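Long-range contacts in autophagy protein 5 (Saccharomyces cerevisiae, PDB 2DYO), which takes part in autophagic vesicle formation and cytoplasm-to-vacuole transport, and is required for the selective degradation of nuclei and mitochondria: residues Y74-H79 with S128-I133; I203-Q208 with P221-T226; G227-L232 with H263-D268. One frame throughout, in Å; residues are numbered along the deposited sequence.

Contact 1. Residues Y74-H79 with S128-I133; sequences YFWFEH and SLPPTI
Leu-129 and Pro-130 meet the indole of Trp-76, and the loop 128-133 lies against the strand 74-79 mainly through side chains. At the start of the loop the carbonyl O of Ser-128 comes within 4.0 Å of Trp-76 CH2, obliquely to the ring. Leu-129 follows, its side chain sliding past that of Trp-76 in the opposite direction. Its CD1 branch does the touching on two residues, 3.8 Å from Trp-76 CE3 and 4.0 Å from Tyr-74 CB, while CD2 lies obliquely beside the Tyr-74 ring. Pro-130 approaches Trp-76 tip to tip in a CH-pi contact. Its CD stands 3.4 Å from the centroid of the six-membered ring, only 6° off the normal, and its CG is 3.4 Å from Trp-76 CZ2. Trp-76 CG, set between the backbone N and the carbonyl carbon (chi1 68°), starts the side chain off toward the loop. Its NE1 is bonded to Glu-78 OE2 at 2.9 Å, on the anti side of the carboxylate, which helps to fix the rotation of the ring. A type II turn from Pro-130 to Ile-133, closed by the bond from Ile-133 N to Pro-130 O, then brings the chain back, so that Ile-133 CG2 packs 3.8 Å from Trp-76 CB. The strand 74-79 runs antiparallel to both 118-126 and 82-84 in the sheet of the UblA domain; the loop leaves 118-126 and crosses the Trp-76 side of the sheet, where Pro-130 and Ile-133 also touch Pro-83 of strand 82-84.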
# COMPACT_ATOMS: atom_id res chain seq x y z
N TYR A 74 -8.05 10.28 19.72
CA TYR A 74 -7.95 9.81 18.35
C TYR A 74 -6.91 8.69 18.29
O TYR A 74 -5.99 8.65 19.11
CB TYR A 74 -7.55 10.94 17.41
CG TYR A 74 -8.65 11.94 17.13
CD1 TYR A 74 -8.79 13.09 17.91
CD2 TYR A 74 -9.56 11.74 16.10
CE1 TYR A 74 -9.81 14.02 17.65
CE2 TYR A 74 -10.58 12.64 15.83
CZ TYR A 74 -10.70 13.78 16.61
OH TYR A 74 -11.70 14.68 16.34
N PHE A 75 -7.05 7.79 17.32
CA PHE A 75 -6.12 6.68 17.17
C PHE A 75 -5.46 6.71 15.80
O PHE A 75 -6.11 6.97 14.79
CB PHE A 75 -6.86 5.35 17.33
CG PHE A 75 -7.63 5.23 18.62
CD1 PHE A 75 -8.84 4.54 18.65
CD2 PHE A 75 -7.15 5.78 19.80
CE1 PHE A 75 -9.56 4.41 19.83
CE2 PHE A 75 -7.86 5.66 20.99
CZ PHE A 75 -9.07 4.97 21.00
N TRP A 76 -4.16 6.43 15.77
CA TRP A 76 -3.41 6.41 14.51
C TRP A 76 -2.15 5.56 14.66
O TRP A 76 -1.73 5.24 15.78
CB TRP A 76 -3.06 7.83 14.06
CG TRP A 76 -2.08 8.58 14.92
CD1 TRP A 76 -0.72 8.54 14.83
CD2 TRP A 76 -2.39 9.49 15.98
NE1 TRP A 76 -0.16 9.38 15.77
CE2 TRP A 76 -1.16 9.97 16.49
CE3 TRP A 76 -3.59 9.95 16.55
CZ2 TRP A 76 -1.10 10.89 17.55
CZ3 TRP A 76 -3.52 10.86 17.61
CH2 TRP A 76 -2.28 11.32 18.09
N PHE A 77 -1.55 5.19 13.53
CA PHE A 77 -0.35 4.38 13.54
C PHE A 77 0.92 5.21 13.48
O PHE A 77 0.94 6.31 12.94
CB PHE A 77 -0.33 3.40 12.37
CG PHE A 77 -1.44 2.40 12.39
CD1 PHE A 77 -2.48 2.49 11.47
CD2 PHE A 77 -1.42 1.34 13.29
CE1 PHE A 77 -3.50 1.54 11.46
CE2 PHE A 77 -2.43 0.38 13.28
CZ PHE A 77 -3.47 0.48 12.36
N GLU A 78 1.98 4.65 14.04
CA GLU A 78 3.27 5.31 14.04
C GLU A 78 4.39 4.32 13.77
O GLU A 78 4.25 3.12 14.00
CB GLU A 78 3.51 6.04 15.37
CG GLU A 78 3.04 7.48 15.35
CD GLU A 78 3.28 8.20 16.66
OE1 GLU A 78 4.26 7.86 17.36
OE2 GLU A 78 2.49 9.11 16.98
N HIS A 79 5.49 4.84 13.25
CA HIS A 79 6.67 4.04 12.95
C HIS A 79 7.84 4.87 13.46
O HIS A 79 8.08 5.98 12.97
CB HIS A 79 6.79 3.78 11.45
CG HIS A 79 8.04 3.08 11.06
ND1 HIS A 79 9.21 3.75 10.75
CD2 HIS A 79 8.33 1.76 10.94
CE1 HIS A 79 10.16 2.87 10.46
NE2 HIS A 79 9.65 1.66 10.57
N SER A 128 -4.50 15.78 20.20
CA SER A 128 -4.12 16.63 19.08
C SER A 128 -3.74 15.76 17.88
O SER A 128 -2.60 15.31 17.76
CB SER A 128 -2.94 17.53 19.48
OG SER A 128 -1.82 16.77 19.90
N LEU A 129 -4.71 15.53 17.01
CA LEU A 129 -4.49 14.72 15.82
C LEU A 129 -3.39 15.33 14.98
O LEU A 129 -3.40 16.53 14.70
CB LEU A 129 -5.79 14.62 15.02
CG LEU A 129 -5.82 13.68 13.81
CD1 LEU A 129 -5.46 12.26 14.24
CD2 LEU A 129 -7.21 13.72 13.20
N PRO A 130 -2.40 14.52 14.56
CA PRO A 130 -1.28 14.98 13.75
C PRO A 130 -1.68 15.51 12.37
O PRO A 130 -2.66 15.07 11.78
CB PRO A 130 -0.39 13.74 13.64
CG PRO A 130 -0.69 13.00 14.91
CD PRO A 130 -2.19 13.13 15.00
N PRO A 131 -0.90 16.47 11.84
CA PRO A 131 -1.14 17.10 10.54
C PRO A 131 -1.26 16.13 9.36
O PRO A 131 -0.36 15.34 9.10
CB PRO A 131 0.05 18.05 10.39
CG PRO A 131 1.12 17.40 11.23
CD PRO A 131 0.35 16.97 12.44
N THR A 132 -2.40 16.22 8.67
CA THR A 132 -2.73 15.41 7.49
C THR A 132 -3.10 13.96 7.80
O THR A 132 -3.49 13.21 6.91
CB THR A 132 -1.59 15.41 6.44
OG1 THR A 132 -0.55 14.51 6.85
CG2 THR A 132 -1.02 16.81 6.26
N ILE A 133 -2.98 13.56 9.07
CA ILE A 133 -3.31 12.19 9.45
C ILE A 133 -4.81 11.97 9.62
O ILE A 133 -5.47 12.67 10.39
CB ILE A 133 -2.60 11.79 10.76
CG1 ILE A 133 -1.09 11.69 10.53
CG2 ILE A 133 -3.17 10.47 11.28
CD1 ILE A 133 -0.68 10.63 9.51

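Contact 2. Residues I203-Q208 with P221-T226; sequences IPLIIQ and PTISMT
Ile-203 and Met-225 form the tight end of this contact, their side chains crossing obliquely. Met-225 CG comes to 3.2 Å from Ile-203 CG1, closer than usual for two carbons, and the turn at chi2 (-63°) keeps Met-225 SD at 3.4 Å from the same CG1. Beside them Leu-205 CD2 meets Ile-223 CD1 at 3.5 Å, and Ile-207 reaches Pro-221 CG with its CD1, at about a right angle. An alanine in place of Met-225 would probably open a gap beside Ile-203, whose CG1 and CD1 would lose the CG, SD and CE atoms packed on them. The backbones are held more loosely. One direct bond joins them, from Ile-203 N to Ile-223 O (3.1 Å, 147° at the hydrogen). Next to it water takes over: one molecule accepts from Ile-223 N and donates to Ile-203 O at 2.8 Å, and a second accepts from Leu-205 N and lies 2.6 Å from Pro-221 O. Ile-203 and Ile-223 also pack on Leu-266 of helix 266-273. A beta hairpin whose strands, 205-208 and 218-219, give way to a water-bridged margin, with a helix packed on its apolar side, fits the ubiquitin-like fold of the UblB domain.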
# COMPACT_ATOMS: atom_id res chain seq x y z
N ILE A 203 -2.50 9.00 -16.85
CA ILE A 203 -2.01 7.97 -15.93
C ILE A 203 -2.17 8.38 -14.47
O ILE A 203 -1.71 9.46 -14.06
CB ILE A 203 -0.50 7.67 -16.15
CG1 ILE A 203 -0.25 7.14 -17.57
CG2 ILE A 203 -0.02 6.64 -15.12
CD1 ILE A 203 -0.82 5.76 -17.84
N PRO A 204 -2.85 7.54 -13.67
CA PRO A 204 -3.07 7.81 -12.24
C PRO A 204 -1.72 7.52 -11.58
O PRO A 204 -1.42 6.37 -11.24
CB PRO A 204 -4.13 6.77 -11.84
CG PRO A 204 -4.82 6.45 -13.15
CD PRO A 204 -3.66 6.39 -14.11
N LEU A 205 -0.91 8.55 -11.43
CA LEU A 205 0.42 8.42 -10.86
C LEU A 205 0.64 9.29 -9.63
O LEU A 205 0.31 10.48 -9.63
CB LEU A 205 1.47 8.78 -11.91
CG LEU A 205 2.94 8.83 -11.45
CD1 LEU A 205 3.43 7.42 -11.15
CD2 LEU A 205 3.80 9.47 -12.56
N ILE A 206 1.19 8.69 -8.59
CA ILE A 206 1.51 9.40 -7.37
C ILE A 206 3.01 9.21 -7.19
O ILE A 206 3.52 8.09 -7.29
CB ILE A 206 0.74 8.83 -6.16
CG1 ILE A 206 -0.73 9.23 -6.28
CG2 ILE A 206 1.36 9.34 -4.86
CD1 ILE A 206 -1.64 8.67 -5.21
N ILE A 207 3.72 10.31 -6.94
CA ILE A 207 5.17 10.27 -6.76
C ILE A 207 5.50 10.73 -5.35
O ILE A 207 5.04 11.79 -4.92
CB ILE A 207 5.88 11.21 -7.75
CG1 ILE A 207 5.52 10.80 -9.19
CG2 ILE A 207 7.39 11.14 -7.54
CD1 ILE A 207 6.07 11.75 -10.26
N GLN A 208 6.28 9.94 -4.63
CA GLN A 208 6.64 10.28 -3.26
C GLN A 208 8.13 10.07 -3.01
O GLN A 208 8.80 9.36 -3.76
CB GLN A 208 5.85 9.40 -2.28
CG GLN A 208 6.28 7.92 -2.29
CD GLN A 208 5.54 7.07 -1.26
OE1 GLN A 208 4.66 7.56 -0.55
NE2 GLN A 208 5.89 5.80 -1.18
N PRO A 221 1.10 14.41 -10.53
CA PRO A 221 1.18 15.15 -11.80
C PRO A 221 0.21 14.65 -12.85
O PRO A 221 -0.10 13.46 -12.91
CB PRO A 221 2.64 14.95 -12.20
CG PRO A 221 2.91 13.55 -11.73
CD PRO A 221 2.27 13.54 -10.36
N THR A 222 -0.27 15.57 -13.68
CA THR A 222 -1.18 15.22 -14.76
C THR A 222 -0.32 14.76 -15.93
O THR A 222 0.53 15.51 -16.41
CB THR A 222 -2.02 16.43 -15.22
OG1 THR A 222 -2.74 16.97 -14.12
CG2 THR A 222 -2.99 16.01 -16.32
N ILE A 223 -0.55 13.54 -16.39
CA ILE A 223 0.23 12.99 -17.50
C ILE A 223 -0.68 12.44 -18.60
O ILE A 223 -1.30 11.39 -18.43
CB ILE A 223 1.17 11.89 -16.99
CG1 ILE A 223 2.17 12.50 -16.01
CG2 ILE A 223 1.88 11.21 -18.16
CD1 ILE A 223 3.07 11.50 -15.34
N SER A 224 -0.77 13.17 -19.70
CA SER A 224 -1.60 12.78 -20.84
C SER A 224 -1.01 11.59 -21.59
O SER A 224 0.20 11.54 -21.82
CB SER A 224 -1.77 13.97 -21.80
OG SER A 224 -2.66 13.65 -22.86
N MET A 225 -1.86 10.64 -21.97
CA MET A 225 -1.40 9.45 -22.68
C MET A 225 -1.99 9.32 -24.07
O MET A 225 -1.60 8.43 -24.83
CB MET A 225 -1.76 8.19 -21.88
CG MET A 225 -1.05 8.08 -20.55
SD MET A 225 0.73 7.96 -20.77
CE MET A 225 0.87 6.31 -21.47
N THR A 226 -2.92 10.20 -24.40
CA THR A 226 -3.57 10.15 -25.71
C THR A 226 -2.57 10.34 -26.84
O THR A 226 -1.92 11.37 -26.94
CB THR A 226 -4.67 11.22 -25.81
OG1 THR A 226 -5.69 10.95 -24.84
CG2 THR A 226 -5.29 11.20 -27.20
O HOH W 1 -2.44 11.96 -15.02
O HOH W 2 -1.04 11.45 -11.50

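Contact 3. Residues G227-L232 with H263-D268; sequences GVNPTL and HMLLYD
Thr-231 and Leu-265 face each other in a single backbone bridge, CA to CA 4.0 Å, flanked by bonds from Leu-266 N to Pro-230 O (2.8 Å) and from Leu-232 N to Met-264 O. Pro-230 O is gripped twice, since a water 2.8 Å away also donates to it while accepting from Tyr-267 N and, weakly, from Asn-229 ND2. The loop thus supplies an acceptor, direct or through water, to two N-H groups in the first turn of the helix. On one side of the bridge Leu-265 meets both Asn-229 and Thr-231 through its CD2 branch, 3.6 Å from Asn-229 O and 3.8 Å from Thr-231 CG2. Thr-231 OG1, placed between its backbone N and carbonyl carbon (chi1 62°), bonds to Asp-234 N. On the buried side Leu-232 and Leu-266 meet at about a right angle, CD2 to CD1 at 4.0 Å. Arg-199 makes a cation-pi contact with the Tyr-267 ring, and an apolar side chain of a neighbouring protein chain packs on Met-264. Leu-265 is the N-cap residue of helix 266-273; a single beta bridge runs straight into a helix N terminus, here within the ubiquitin-like UblB domain.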
# COMPACT_ATOMS: atom_id res chain seq x y z
N GLY A 227 -2.44 9.32 -27.68
CA GLY A 227 -1.54 9.39 -28.83
C GLY A 227 -0.05 9.35 -28.56
O GLY A 227 0.75 9.55 -29.49
N VAL A 228 0.34 9.08 -27.32
CA VAL A 228 1.75 9.02 -26.96
C VAL A 228 2.08 7.77 -26.15
O VAL A 228 1.18 7.09 -25.65
CB VAL A 228 2.19 10.27 -26.17
CG1 VAL A 228 2.09 11.51 -27.06
CG2 VAL A 228 1.31 10.45 -24.93
N ASN A 229 3.36 7.46 -26.04
CA ASN A 229 3.80 6.27 -25.32
C ASN A 229 5.09 6.63 -24.58
O ASN A 229 6.16 6.10 -24.87
CB ASN A 229 4.08 5.16 -26.35
CG ASN A 229 4.16 3.79 -25.72
OD1 ASN A 229 4.59 2.83 -26.36
ND2 ASN A 229 3.73 3.67 -24.47
N PRO A 230 5.00 7.54 -23.60
CA PRO A 230 6.17 7.96 -22.83
C PRO A 230 6.84 6.93 -21.93
O PRO A 230 6.21 6.00 -21.42
CB PRO A 230 5.66 9.16 -22.04
CG PRO A 230 4.25 8.78 -21.75
CD PRO A 230 3.78 8.21 -23.09
N THR A 231 8.15 7.11 -21.76
CA THR A 231 8.95 6.27 -20.89
C THR A 231 9.09 7.10 -19.61
O THR A 231 8.67 8.26 -19.57
CB THR A 231 10.36 6.07 -21.46
OG1 THR A 231 11.01 7.34 -21.56
CG2 THR A 231 10.30 5.43 -22.85
N LEU A 232 9.66 6.52 -18.56
CA LEU A 232 9.84 7.28 -17.32
C LEU A 232 10.74 8.48 -17.59
O LEU A 232 10.52 9.57 -17.05
CB LEU A 232 10.47 6.41 -16.24
CG LEU A 232 9.56 5.35 -15.61
CD1 LEU A 232 10.31 4.61 -14.50
CD2 LEU A 232 8.31 6.03 -15.03
N HIS A 263 14.21 3.68 -19.00
CA HIS A 263 13.63 3.44 -20.32
C HIS A 263 12.29 2.71 -20.25
O HIS A 263 11.65 2.48 -21.28
CB HIS A 263 14.60 2.67 -21.22
CG HIS A 263 15.03 1.35 -20.67
ND1 HIS A 263 16.11 1.21 -19.81
CD2 HIS A 263 14.56 0.10 -20.88
CE1 HIS A 263 16.28 -0.07 -19.52
NE2 HIS A 263 15.35 -0.76 -20.15
N MET A 264 11.87 2.34 -19.05
CA MET A 264 10.59 1.64 -18.90
C MET A 264 9.43 2.51 -19.39
O MET A 264 9.37 3.70 -19.09
CB MET A 264 10.37 1.27 -17.43
CG MET A 264 8.94 0.89 -17.10
SD MET A 264 8.80 -0.76 -16.40
CE MET A 264 8.15 -1.64 -17.81
N LEU A 265 8.53 1.90 -20.15
CA LEU A 265 7.35 2.59 -20.68
C LEU A 265 6.33 2.81 -19.57
O LEU A 265 5.98 1.88 -18.84
CB LEU A 265 6.71 1.76 -21.80
CG LEU A 265 7.50 1.60 -23.09
CD1 LEU A 265 6.85 0.55 -23.99
CD2 LEU A 265 7.57 2.95 -23.81
N LEU A 266 5.84 4.04 -19.45
CA LEU A 266 4.87 4.38 -18.41
C LEU A 266 3.58 3.57 -18.49
O LEU A 266 3.05 3.15 -17.47
CB LEU A 266 4.56 5.88 -18.46
CG LEU A 266 3.71 6.43 -17.30
CD1 LEU A 266 4.43 6.17 -15.98
CD2 LEU A 266 3.47 7.92 -17.50
N TYR A 267 3.06 3.35 -19.70
CA TYR A 267 1.83 2.57 -19.83
C TYR A 267 2.06 1.17 -19.27
O TYR A 267 1.22 0.65 -18.53
CB TYR A 267 1.39 2.45 -21.29
CG TYR A 267 0.32 1.41 -21.48
CD1 TYR A 267 -0.97 1.60 -20.98
CD2 TYR A 267 0.60 0.19 -22.11
CE1 TYR A 267 -1.95 0.61 -21.09
CE2 TYR A 267 -0.36 -0.80 -22.23
CZ TYR A 267 -1.63 -0.59 -21.72
OH TYR A 267 -2.59 -1.58 -21.83
N ASP A 268 3.18 0.56 -19.63
CA ASP A 268 3.52 -0.78 -19.15
C ASP A 268 3.62 -0.78 -17.64
O ASP A 268 3.04 -1.64 -16.96
CB ASP A 268 4.85 -1.24 -19.74
CG ASP A 268 4.67 -2.07 -20.99
OD1 ASP A 268 4.03 -3.14 -20.90
OD2 ASP A 268 5.18 -1.65 -22.05
O HOH W 3 3.87 4.72 -22.13

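Following the chain from the N terminus, contact 1 closes first, bringing the loop after strand 118-126 back onto strand 74-79 in the UblA domain. Contact 2 closes a short loop through strand 218-219, and contact 3 a longer one, from 227-232 through strands 251-255 and 258-260 to the start of helix 266-273. The three follow in series, neither nested nor crossed. Contacts 2 and 3 share one apolar cluster in the UblB domain, where Met-225 SD lies 3.8 Å from Pro-230 CG and Met-225 CE 3.9 Å from Tyr-267 CB. Contact 1 stands apart, its centre about 37 Å from that of contact 3, on the opposite side of the chain's centre.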